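Local coordinates for glucose-1-phosphate uridylyltransferase (Sphingomonas elodea, PDB 2UX8), which catalyses the transfer of a uridylyl group from UTP to alpha-D-glucose 1-phosphate, giving UDP-glucose and diphosphate, at the interface of chains A and B and the interface of chains A and C. Sequence-based numbering; all coordinates share one arbitrary frame. Chains: chain A/B/C, Glucose-1-phosphate uridylyltransferase.

Contact 1: the interface of chains A and B. Residues chain A 287-288, 291-292; chain B 262, 271-272, 275-276.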
# COMPACT_ATOMS: atom_id res chain seq x y z
N ALA A 287 -0.88 13.74 35.48
CA ALA A 287 -1.61 12.47 35.46
C ALA A 287 -0.69 11.25 35.41
O ALA A 287 -0.97 10.24 36.08
CB ALA A 287 -2.58 12.44 34.28
N VAL A 288 0.39 11.33 34.65
CA VAL A 288 1.32 10.20 34.54
C VAL A 288 2.01 9.92 35.87
O VAL A 288 2.06 8.78 36.32
CB VAL A 288 2.38 10.43 33.42
CG1 VAL A 288 3.44 9.34 33.45
CG2 VAL A 288 1.68 10.43 32.06
N PHE A 291 -0.30 8.42 38.47
CA PHE A 291 -0.57 7.01 38.18
C PHE A 291 0.63 6.15 38.53
O PHE A 291 0.49 5.15 39.23
CB PHE A 291 -0.89 6.83 36.70
CG PHE A 291 -1.10 5.40 36.31
CD1 PHE A 291 -2.32 4.79 36.53
CD2 PHE A 291 -0.07 4.66 35.75
CE1 PHE A 291 -2.52 3.46 36.19
CE2 PHE A 291 -0.25 3.34 35.41
CZ PHE A 291 -1.48 2.73 35.63
N ALA A 292 1.79 6.53 38.03
CA ALA A 292 3.01 5.78 38.29
C ALA A 292 3.17 5.46 39.77
O ALA A 292 3.40 4.31 40.16
CB ALA A 292 4.22 6.55 37.79
N TYR B 262 -8.24 1.56 30.35
CA TYR B 262 -7.38 2.69 30.08
C TYR B 262 -7.82 3.34 28.78
O TYR B 262 -7.97 2.67 27.76
CB TYR B 262 -5.92 2.25 29.97
CG TYR B 262 -5.39 1.67 31.25
CD1 TYR B 262 -5.62 0.33 31.58
CD2 TYR B 262 -4.69 2.46 32.16
CE1 TYR B 262 -5.19 -0.20 32.79
CE2 TYR B 262 -4.25 1.94 33.38
CZ TYR B 262 -4.50 0.61 33.69
OH TYR B 262 -4.09 0.08 34.89
N ILE B 271 -0.02 6.13 27.80
CA ILE B 271 1.19 5.92 28.58
C ILE B 271 0.93 5.09 29.84
O ILE B 271 1.71 4.19 30.17
CB ILE B 271 1.85 7.27 28.91
CG1 ILE B 271 2.64 7.74 27.69
CG2 ILE B 271 2.77 7.14 30.12
CD1 ILE B 271 2.88 9.22 27.64
N GLN B 272 -0.17 5.38 30.52
CA GLN B 272 -0.51 4.64 31.72
C GLN B 272 -0.73 3.18 31.40
O GLN B 272 -0.29 2.31 32.14
CB GLN B 272 -1.74 5.26 32.38
CG GLN B 272 -1.43 6.53 33.13
CD GLN B 272 -2.67 7.32 33.47
OE1 GLN B 272 -3.74 6.75 33.67
NE2 GLN B 272 -2.53 8.64 33.55
N LEU B 275 2.57 1.38 30.95
CA LEU B 275 3.22 1.17 32.22
C LEU B 275 2.60 0.00 32.98
O LEU B 275 3.31 -0.87 33.52
CB LEU B 275 3.12 2.45 33.05
CG LEU B 275 3.64 2.35 34.47
CD1 LEU B 275 5.07 1.84 34.45
CD2 LEU B 275 3.53 3.71 35.13
N ALA B 276 1.28 -0.01 33.03
CA ALA B 276 0.54 -1.04 33.73
C ALA B 276 0.89 -2.42 33.21
O ALA B 276 1.20 -3.32 33.97
CB ALA B 276 -0.96 -0.80 33.59
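A:Phe291 lies against the side chain of B:Gln272, which runs under one face of the ring. This CH-pi contact puts the B:Gln272 CG methylene 3.8 Å from the centroid of the A:Phe291 ring, displaced toward the rim. The amide plane is only 13° from the ring plane, so the flat end of the glutamine continues almost parallel to the phenyl group. With chi1 at 177° the A:Phe291 ring is swung away from its backbone N and reaches between B:Gln272, B:Leu275 and B:Tyr262.

A second aromatic contact is made at the far end of the ring. B:Tyr262 turns its edge to A:Phe291 and approaches at about a right angle, with B:Tyr262 CE2 3.6 Å from A:Phe291 CE1.

The remaining contacts are aliphatic. B:Leu275 runs past the phenyl group in the opposite direction, its CD2 methyl 3.8 Å from A:Phe291 CD2. The same methyl packs on A:Ala292. Further along, A:Val288 CG2 meets B:Ile271 CG2 at 4.0 Å.

If A:Phe291 were an alanine, B:Gln272 would probably lose the flat surface it packs on, and a gap would open between B:Tyr262 and B:Leu275.

The patch forms part of a two-fold interface between copies of the enzyme. In it, helix 285-296 of chain A, near the C-terminus, packs on helix 267-279 of chain B, with strand 260-263 of chain B at the border.

Contact 2: the interface of chains A and C. Residues chain A 79-80, 102-103, 105; chain C 69, 112-114.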
# COMPACT_ATOMS: atom_id res chain seq x y z
N ASP A 79 6.02 12.94 3.97
CA ASP A 79 5.46 13.55 2.79
C ASP A 79 4.19 14.26 3.25
O ASP A 79 3.87 14.24 4.43
CB ASP A 79 5.13 12.47 1.76
CG ASP A 79 4.90 13.04 0.38
OD1 ASP A 79 5.05 14.27 0.20
OD2 ASP A 79 4.58 12.25 -0.53
N ILE A 80 3.49 14.91 2.33
CA ILE A 80 2.27 15.59 2.72
C ILE A 80 1.17 14.55 2.91
O ILE A 80 0.99 13.68 2.06
CB ILE A 80 1.80 16.59 1.65
CG1 ILE A 80 2.80 17.74 1.53
CG2 ILE A 80 0.44 17.14 2.03
CD1 ILE A 80 2.47 18.71 0.42
N ARG A 102 7.84 17.29 7.50
CA ARG A 102 8.23 17.21 6.12
C ARG A 102 9.25 18.27 5.79
O ARG A 102 9.17 19.40 6.23
CB ARG A 102 7.01 17.27 5.19
CG ARG A 102 6.84 18.50 4.37
CD ARG A 102 5.99 18.19 3.16
NE ARG A 102 5.43 19.40 2.56
CZ ARG A 102 4.40 20.07 3.06
NH1 ARG A 102 3.81 19.64 4.17
NH2 ARG A 102 3.96 21.16 2.46
N LEU A 103 10.26 17.84 5.05
CA LEU A 103 11.33 18.72 4.66
C LEU A 103 11.20 19.17 3.21
O LEU A 103 10.24 18.83 2.52
CB LEU A 103 12.68 18.04 4.88
CG LEU A 103 13.06 17.99 6.37
CD1 LEU A 103 14.31 17.22 6.59
CD2 LEU A 103 13.25 19.39 6.85
N PRO A 105 11.44 19.37 -0.64
CA PRO A 105 11.48 18.23 -1.57
C PRO A 105 12.91 17.88 -2.00
O PRO A 105 13.72 18.75 -2.33
CB PRO A 105 10.58 18.70 -2.72
CG PRO A 105 9.57 19.56 -2.02
CD PRO A 105 10.44 20.36 -1.07
N ARG C 69 2.51 10.32 -4.40
CA ARG C 69 1.96 9.61 -3.27
C ARG C 69 1.46 8.19 -3.43
O ARG C 69 1.93 7.33 -2.72
CB ARG C 69 0.92 10.48 -2.58
CG ARG C 69 1.56 11.38 -1.53
CD ARG C 69 0.57 12.31 -0.88
NE ARG C 69 0.23 13.43 -1.75
CZ ARG C 69 1.03 14.46 -1.98
NH1 ARG C 69 2.22 14.53 -1.39
NH2 ARG C 69 0.65 15.43 -2.80
N ARG C 112 10.39 12.08 -3.14
CA ARG C 112 9.01 12.49 -3.32
C ARG C 112 8.89 13.92 -3.80
O ARG C 112 9.51 14.83 -3.25
CB ARG C 112 8.25 12.29 -2.00
CG ARG C 112 8.36 10.88 -1.45
CD ARG C 112 7.41 9.91 -2.15
NE ARG C 112 6.09 9.95 -1.51
CZ ARG C 112 5.53 8.92 -0.88
NH1 ARG C 112 6.16 7.75 -0.81
NH2 ARG C 112 4.36 9.08 -0.29
N GLN C 113 8.09 14.12 -4.85
CA GLN C 113 7.87 15.43 -5.43
C GLN C 113 7.05 16.33 -4.50
O GLN C 113 7.18 17.56 -4.54
CB GLN C 113 7.12 15.27 -6.75
CG GLN C 113 6.80 16.58 -7.44
CD GLN C 113 5.89 16.39 -8.63
OE1 GLN C 113 4.91 15.65 -8.57
NE2 GLN C 113 6.21 17.08 -9.73
N GLN C 114 6.23 15.70 -3.66
CA GLN C 114 5.36 16.37 -2.69
C GLN C 114 4.19 17.09 -3.35
O GLN C 114 3.04 16.83 -3.00
CB GLN C 114 6.18 17.32 -1.80
CG GLN C 114 7.08 16.58 -0.83
CD GLN C 114 7.83 17.51 0.10
OE1 GLN C 114 7.34 18.57 0.46
NE2 GLN C 114 9.03 17.09 0.53
O HOH W 1 5.03 12.89 -3.36
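C:Gln114 reaches from chain C into a loop of chain A, and A:Asp79 faces two arginines of chain C. Both chains belong to the UDPGP type 2 family of nucleotidyltransferases, and the patch is mostly loops.

The tightly packed part surrounds the C:Gln114 amide. Its chain is extended beyond CG, which carries the amide to A:Leu103, A:Arg102 and A:Pro105. C:Gln114 NE2 donates an almost straight bond, 2.9 Å long, to the backbone O of A:Leu103 (169° at H), which lies in the amide plane. A:Pro105 comes in at about a right angle, with CG 3.4 Å from the C:Gln114 CD. OE1 takes a weak bond from A:Arg102 NE, whose guanidinium stands nearly perpendicular to the amide.

The other side is looser and water-bridged, although A:Asp79 itself hides 65 Å² there. C:Arg112 grips A:Asp79 OD2 side-on with NE, 2.9 Å away, and with NH2. The NH2 bond uses the anti lone pair, while NE arrives from above the carboxylate plane. A:Ile80 N bonds to A:Asp79 OD1 at 2.7 Å and probably helps fix the carboxylate. Water 1 links A:Asp79 OD2, at 2.9 Å, to the backbone N of C:Gln114. C:Arg69 makes a longer salt bridge, NH1 to A:Asp79 OD1 at 3.3 Å. Its NH1 and NH2 also clamp the backbone O of C:Gln114 end-on, which probably helps to position that loop. The two arginines would probably favour a charged carboxylate on A:Asp79.

Contact 3: the interface of chains A and B. Residues chain A 268, 271-272, 275; chain B 274, 278, 284, 288, 291.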
# COMPACT_ATOMS: atom_id res chain seq x y z
N ALA A 268 12.04 -3.09 27.51
CA ALA A 268 12.17 -2.34 28.75
C ALA A 268 12.56 -0.91 28.43
O ALA A 268 11.98 0.03 28.96
CB ALA A 268 13.21 -2.97 29.65
N ILE A 271 9.73 1.28 26.93
CA ILE A 271 8.81 1.74 27.97
C ILE A 271 9.44 2.85 28.82
O ILE A 271 8.80 3.86 29.11
CB ILE A 271 8.35 0.55 28.85
CG1 ILE A 271 7.44 -0.33 28.01
CG2 ILE A 271 7.60 1.02 30.11
CD1 ILE A 271 7.31 -1.71 28.53
N GLN A 272 10.69 2.67 29.21
CA GLN A 272 11.38 3.67 30.01
C GLN A 272 11.40 5.00 29.26
O GLN A 272 11.12 6.06 29.82
CB GLN A 272 12.79 3.19 30.32
CG GLN A 272 12.82 2.04 31.31
CD GLN A 272 14.18 1.36 31.41
OE1 GLN A 272 15.21 2.02 31.42
NE2 GLN A 272 14.18 0.03 31.49
N LEU A 275 8.11 6.77 29.37
CA LEU A 275 7.83 7.31 30.69
C LEU A 275 8.63 8.59 30.93
O LEU A 275 8.11 9.57 31.47
CB LEU A 275 8.19 6.27 31.74
CG LEU A 275 8.03 6.75 33.18
CD1 LEU A 275 6.57 7.08 33.43
CD2 LEU A 275 8.53 5.67 34.12
N ASN B 274 0.60 1.40 28.97
CA ASN B 274 1.92 0.82 28.70
C ASN B 274 2.64 0.48 29.98
O ASN B 274 3.27 -0.58 30.10
CB ASN B 274 2.77 1.81 27.90
CG ASN B 274 2.63 1.64 26.40
OD1 ASN B 274 3.33 0.83 25.80
ND2 ASN B 274 1.71 2.40 25.79
N ALA B 278 3.49 -3.30 31.37
CA ALA B 278 4.90 -3.61 31.55
C ALA B 278 5.15 -4.06 32.99
O ALA B 278 5.97 -4.94 33.22
CB ALA B 278 5.76 -2.39 31.22
N LEU B 284 9.93 -7.60 32.28
CA LEU B 284 10.05 -6.16 32.17
C LEU B 284 9.89 -5.38 33.47
O LEU B 284 10.54 -4.35 33.66
CB LEU B 284 9.03 -5.64 31.16
CG LEU B 284 8.99 -6.22 29.74
CD1 LEU B 284 7.89 -5.53 28.99
CD2 LEU B 284 10.33 -6.01 29.04
N VAL B 288 11.68 -1.78 34.59
CA VAL B 288 10.75 -0.66 34.52
C VAL B 288 10.43 -0.08 35.90
O VAL B 288 10.37 1.14 36.06
CB VAL B 288 9.44 -1.07 33.83
CG1 VAL B 288 8.49 0.09 33.78
CG2 VAL B 288 9.73 -1.53 32.43
N PHE B 291 13.37 1.93 37.20
CA PHE B 291 13.43 3.20 36.48
C PHE B 291 12.34 4.17 36.91
O PHE B 291 12.61 5.33 37.20
CB PHE B 291 13.32 2.94 34.99
CG PHE B 291 13.27 4.20 34.18
CD1 PHE B 291 14.45 4.85 33.83
CD2 PHE B 291 12.06 4.75 33.79
CE1 PHE B 291 14.42 6.02 33.10
CE2 PHE B 291 12.02 5.93 33.07
CZ PHE B 291 13.21 6.57 32.72
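A:Gln272 lays its aliphatic part over the ring of B:Phe291. The patch is helix-on-helix packing near the C-terminus of this UDPGP type 2 nucleotidyltransferase.

The CB methylene of A:Gln272 stands over the centre of one face, 3.8 Å from the B:Phe291 ring centroid, as a CH-pi contact. A:Gln272 CG follows nearer the root of the ring, 3.6 Å from B:Phe291 CG. Extended beyond CG, the glutamine chain carries its amide toward the root of the ring, near B:Phe291 CB, tilted 28° from the ring plane. OE1 then lies by B:Phe291 CD1. The backbone O of A:Gln272 sits near the outer end of the ring, 3.4 Å from B:Phe291 CE2.

A:Leu275, one turn further along the helix, runs antiparallel to the phenyl group. The A:Leu275 CD2 methyl comes within 3.7 Å of B:Phe291 CE2. Leucine and glutamine are both likely to restrict how the ring can turn.

A:Ile271 makes the aliphatic contacts away from the ring. Its two branches point to different main partners, B:Val288 and B:Leu284. A:Ile271 CG2 is anti to the backbone N and meets B:Val288 CG1 at 3.9 Å, the two side chains crossing at about a right angle. A:Ile271 CD1, at the end of the other branch, lies 3.9 Å from B:Leu284 CD1, again with the side chains roughly perpendicular. B:Ala278 packs beside the same isoleucine, its CB 4.0 Å from A:Ile271 CG2.

Contacts 1 and 3 belong to one two-fold interface between chains A and B, and their C-alpha centres are about 11 Å apart. Ile271, Gln272, Leu275, Val288 and Phe291 appear in both, with the chains exchanged. Each subunit thus offers both helices, 267-280 and 285-296 in chain A, to its neighbour. Contact 2 lies about 36 Å from contact 1 and about 35 Å from contact 3. It joins chain A to chain C through other residues, mostly in loops. Chain A therefore has two separate surfaces for different neighbours, which suits the deposited four-subunit assembly.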